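Local coordinates for protein FeeM (Uncultured bacterium, PDB 2G0B) that probably catalyses transfer of a fatty acyl group from an acyl carrier protein to the amino group of tyrosine, yielding N-acyl-tyrosine, at residues M76-A81 / K163-V168. Residues are numbered along the deposited sequence; the frame is centred on the assembly and turned at random.
Sequences MDSIYA and KHYGTV. With NLT (N-dodecanoyl-L-tyrosine), chain I.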
loop_
_atom_site.group_PDB
_atom_site.type_symbol
_atom_site.label_atom_id
_atom_site.label_comp_id
_atom_site.label_asym_id
_atom_site.label_seq_id
_atom_site.Cartn_x
_atom_site.Cartn_y
_atom_site.Cartn_z
ATOM N N MET A 76 -8.351 -7.958 0.554
ATOM C CA MET A 76 -9.609 -7.234 0.781
ATOM C C MET A 76 -10.842 -8.131 0.794
ATOM O O MET A 76 -11.819 -7.823 1.472
ATOM C CB MET A 76 -9.810 -6.200 -0.312
ATOM C CG MET A 76 -9.505 -4.803 0.089
ATOM S SD MET A 76 -9.500 -3.767 -1.339
ATOM C CE MET A 76 -10.522 -2.533 -0.820
ATOM N N ASP A 77 -10.792 -9.230 0.031
ATOM C CA ASP A 77 -11.950 -10.111 -0.189
ATOM C C ASP A 77 -12.622 -10.630 1.084
ATOM O O ASP A 77 -13.830 -10.864 1.097
ATOM C CB ASP A 77 -11.566 -11.296 -1.084
ATOM C CG ASP A 77 -11.268 -10.882 -2.513
ATOM O OD1 ASP A 77 -11.256 -9.665 -2.795
ATOM O OD2 ASP A 77 -11.032 -11.710 -3.425
ATOM N N SER A 78 -11.842 -10.801 2.151
ATOM C CA SER A 78 -12.380 -11.309 3.413
ATOM C C SER A 78 -13.359 -10.319 4.059
ATOM O O SER A 78 -14.204 -10.710 4.860
ATOM C CB SER A 78 -11.249 -11.678 4.384
ATOM O OG SER A 78 -10.587 -10.526 4.867
ATOM N N ILE A 79 -13.265 -9.050 3.662
ATOM C CA ILE A 79 -14.072 -7.986 4.245
ATOM C C ILE A 79 -14.879 -7.214 3.196
ATOM O O ILE A 79 -16.055 -6.896 3.418
ATOM C CB ILE A 79 -13.161 -7.014 5.076
ATOM C CG1 ILE A 79 -12.581 -7.730 6.301
ATOM C CG2 ILE A 79 -13.926 -5.794 5.539
ATOM C CD1 ILE A 79 -13.634 -8.449 7.230
ATOM N N TYR A 80 -14.261 -6.938 2.050
ATOM C CA TYR A 80 -14.869 -6.067 1.051
ATOM C C TYR A 80 -15.102 -6.727 -0.309
ATOM O O TYR A 80 -15.051 -6.055 -1.334
ATOM C CB TYR A 80 -14.018 -4.809 0.862
ATOM C CG TYR A 80 -13.891 -3.948 2.085
ATOM C CD1 TYR A 80 -12.652 -3.746 2.688
ATOM C CD2 TYR A 80 -15.000 -3.309 2.625
ATOM C CE1 TYR A 80 -12.523 -2.941 3.806
ATOM C CE2 TYR A 80 -14.886 -2.503 3.743
ATOM C CZ TYR A 80 -13.645 -2.323 4.328
ATOM O OH TYR A 80 -13.535 -1.534 5.436
ATOM N N ALA A 81 -15.376 -8.028 -0.315
ATOM C CA ALA A 81 -15.624 -8.766 -1.564
ATOM C C ALA A 81 -16.752 -8.173 -2.416
ATOM O O ALA A 81 -16.551 -7.885 -3.597
ATOM C CB ALA A 81 -15.902 -10.225 -1.271
ATOM N N LYS A 163 -15.358 -1.169 8.902
ATOM C CA LYS A 163 -15.624 -2.517 9.382
ATOM C C LYS A 163 -14.481 -2.987 10.256
ATOM O O LYS A 163 -13.512 -2.284 10.434
ATOM C CB LYS A 163 -15.814 -3.478 8.200
ATOM C CG LYS A 163 -17.042 -3.202 7.381
ATOM C CD LYS A 163 -17.184 -4.175 6.234
ATOM C CE LYS A 163 -18.162 -3.645 5.179
ATOM N NZ LYS A 163 -18.474 -4.669 4.138
ATOM N N HIS A 164 -14.613 -4.173 10.823
ATOM C CA HIS A 164 -13.523 -4.779 11.548
ATOM C C HIS A 164 -12.784 -5.714 10.609
ATOM O O HIS A 164 -13.367 -6.655 10.070
ATOM C CB HIS A 164 -14.038 -5.546 12.765
ATOM C CG HIS A 164 -13.004 -6.412 13.409
ATOM N ND1 HIS A 164 -12.034 -5.911 14.246
ATOM C CD2 HIS A 164 -12.769 -7.740 13.316
ATOM C CE1 HIS A 164 -11.256 -6.896 14.657
ATOM N NE2 HIS A 164 -11.678 -8.016 14.102
ATOM N N TYR A 165 -11.502 -5.436 10.400
ATOM C CA TYR A 165 -10.656 -6.267 9.558
ATOM C C TYR A 165 -10.051 -7.354 10.434
ATOM O O TYR A 165 -9.110 -7.099 11.181
ATOM C CB TYR A 165 -9.566 -5.406 8.912
ATOM C CG TYR A 165 -8.872 -6.000 7.691
ATOM C CD1 TYR A 165 -9.269 -7.223 7.144
ATOM C CD2 TYR A 165 -7.803 -5.320 7.079
ATOM C CE1 TYR A 165 -8.628 -7.750 6.018
ATOM C CE2 TYR A 165 -7.159 -5.842 5.964
ATOM C CZ TYR A 165 -7.570 -7.054 5.443
ATOM O OH TYR A 165 -6.932 -7.564 4.345
ATOM N N GLY A 166 -10.619 -8.561 10.350
ATOM C CA GLY A 166 -10.223 -9.684 11.194
ATOM C C GLY A 166 -8.765 -10.082 11.056
ATOM O O GLY A 166 -8.105 -10.393 12.057
ATOM N N THR A 167 -8.268 -10.058 9.815
ATOM C CA THR A 167 -6.867 -10.339 9.496
ATOM C C THR A 167 -5.914 -9.540 10.384
ATOM O O THR A 167 -4.953 -10.087 10.942
ATOM C CB THR A 167 -6.590 -9.990 8.019
ATOM O OG1 THR A 167 -7.562 -10.626 7.186
ATOM C CG2 THR A 167 -5.295 -10.598 7.555
ATOM N N VAL A 168 -6.216 -8.257 10.544
ATOM C CA VAL A 168 -5.352 -7.342 11.265
ATOM C C VAL A 168 -5.816 -7.096 12.716
ATOM O O VAL A 168 -5.040 -6.593 13.539
ATOM C CB VAL A 168 -5.242 -6.007 10.504
ATOM C CG1 VAL A 168 -4.206 -5.164 11.097
ATOM C CG2 VAL A 168 -4.893 -6.260 9.060
HETATM N N NLT I . -3.112 -1.430 4.947
HETATM C C1 NLT I . -2.156 -0.651 4.428
HETATM O OL NLT I . -0.957 -0.864 4.567
HETATM C C2 NLT I . -2.640 0.565 3.654
HETATM C C3 NLT I . -1.876 0.778 2.341
HETATM C C4 NLT I . -1.963 2.238 1.864
HETATM C C5 NLT I . -1.175 2.453 0.567
HETATM C C6 NLT I . -1.517 3.771 -0.127
HETATM C C7 NLT I . -1.008 3.800 -1.569
HETATM C C8 NLT I . -0.921 5.227 -2.097
HETATM C C9 NLT I . -0.478 5.300 -3.565
HETATM C C10 NLT I . -1.288 6.389 -4.267
HETATM C C11 NLT I . -1.040 6.492 -5.772
HETATM C C12 NLT I . -1.664 7.779 -6.313
HETATM C CA NLT I . -2.868 -2.582 5.818
HETATM C CB NLT I . -4.193 -3.203 6.249
HETATM C CG NLT I . -4.730 -2.549 7.504
HETATM C CD2 NLT I . -3.989 -2.563 8.678
HETATM C CE2 NLT I . -4.486 -1.963 9.820
HETATM C CZ NLT I . -5.730 -1.364 9.796
HETATM C CE1 NLT I . -6.475 -1.342 8.624
HETATM C CD1 NLT I . -5.976 -1.937 7.477
HETATM O OH NLT I . -6.205 -0.793 10.893
HETATM C C NLT I . -2.085 -3.664 5.135
HETATM O O NLT I . -2.304 -3.873 3.922
HETATM O O2 NLT I . -1.243 -4.323 5.797
#
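Lys163 lays its long side chain along the first turn of helix 77-89, its methylenes running past Ile79 and Tyr80 before the ammonium reaches the helix backbone. CG stands anti to the carbonyl carbon (chi1 -66°), and beyond it the chain is fully extended. CB lies near CG2 of Ile79; CD touches both that methyl, at 3.7 Å, and CE2 of Tyr80. CE approaches CE2 of Tyr80 at 3.8 Å, the two side chains meeting tip to tip. At the end, NZ gives a weak hydrogen bond to Ile79 O, 3.4 Å away, while its stronger partner is the carboxylate of Glu83, one turn further along the helix. Lysine suits this partly exposed place because its methylenes pack against apolar groups and its ammonium still reaches acceptors on the helix.

Beta-branched Ile79 can serve two sides at once. Its CG2 meets the lysine chain and sits 3.5 Å above the centre of the Tyr80 ring. CG1 goes to Tyr165, crossing obliquely to CD1 at 3.5 Å, and CD1 of Ile79 touches His164 O. Tyr80, buried beside strand 170-178, hydrogen-bonds through its hydroxyl to Ala161 O.

The flat ring of Tyr165 can touch the helix with one edge and the ligand with the other. Ser78 OG lies in its plane, 3.6 Å from CE1. Opposite, CD2 comes 3.9 Å from CD1 of N-dodecanoyl-L-tyrosine. The contact thus joins a helix to the edge strand of the mixed sheet in an acetyltransferase-like fold, where the strand's end and the following loop, with Val168, line the pocket for the product's tyrosyl ring.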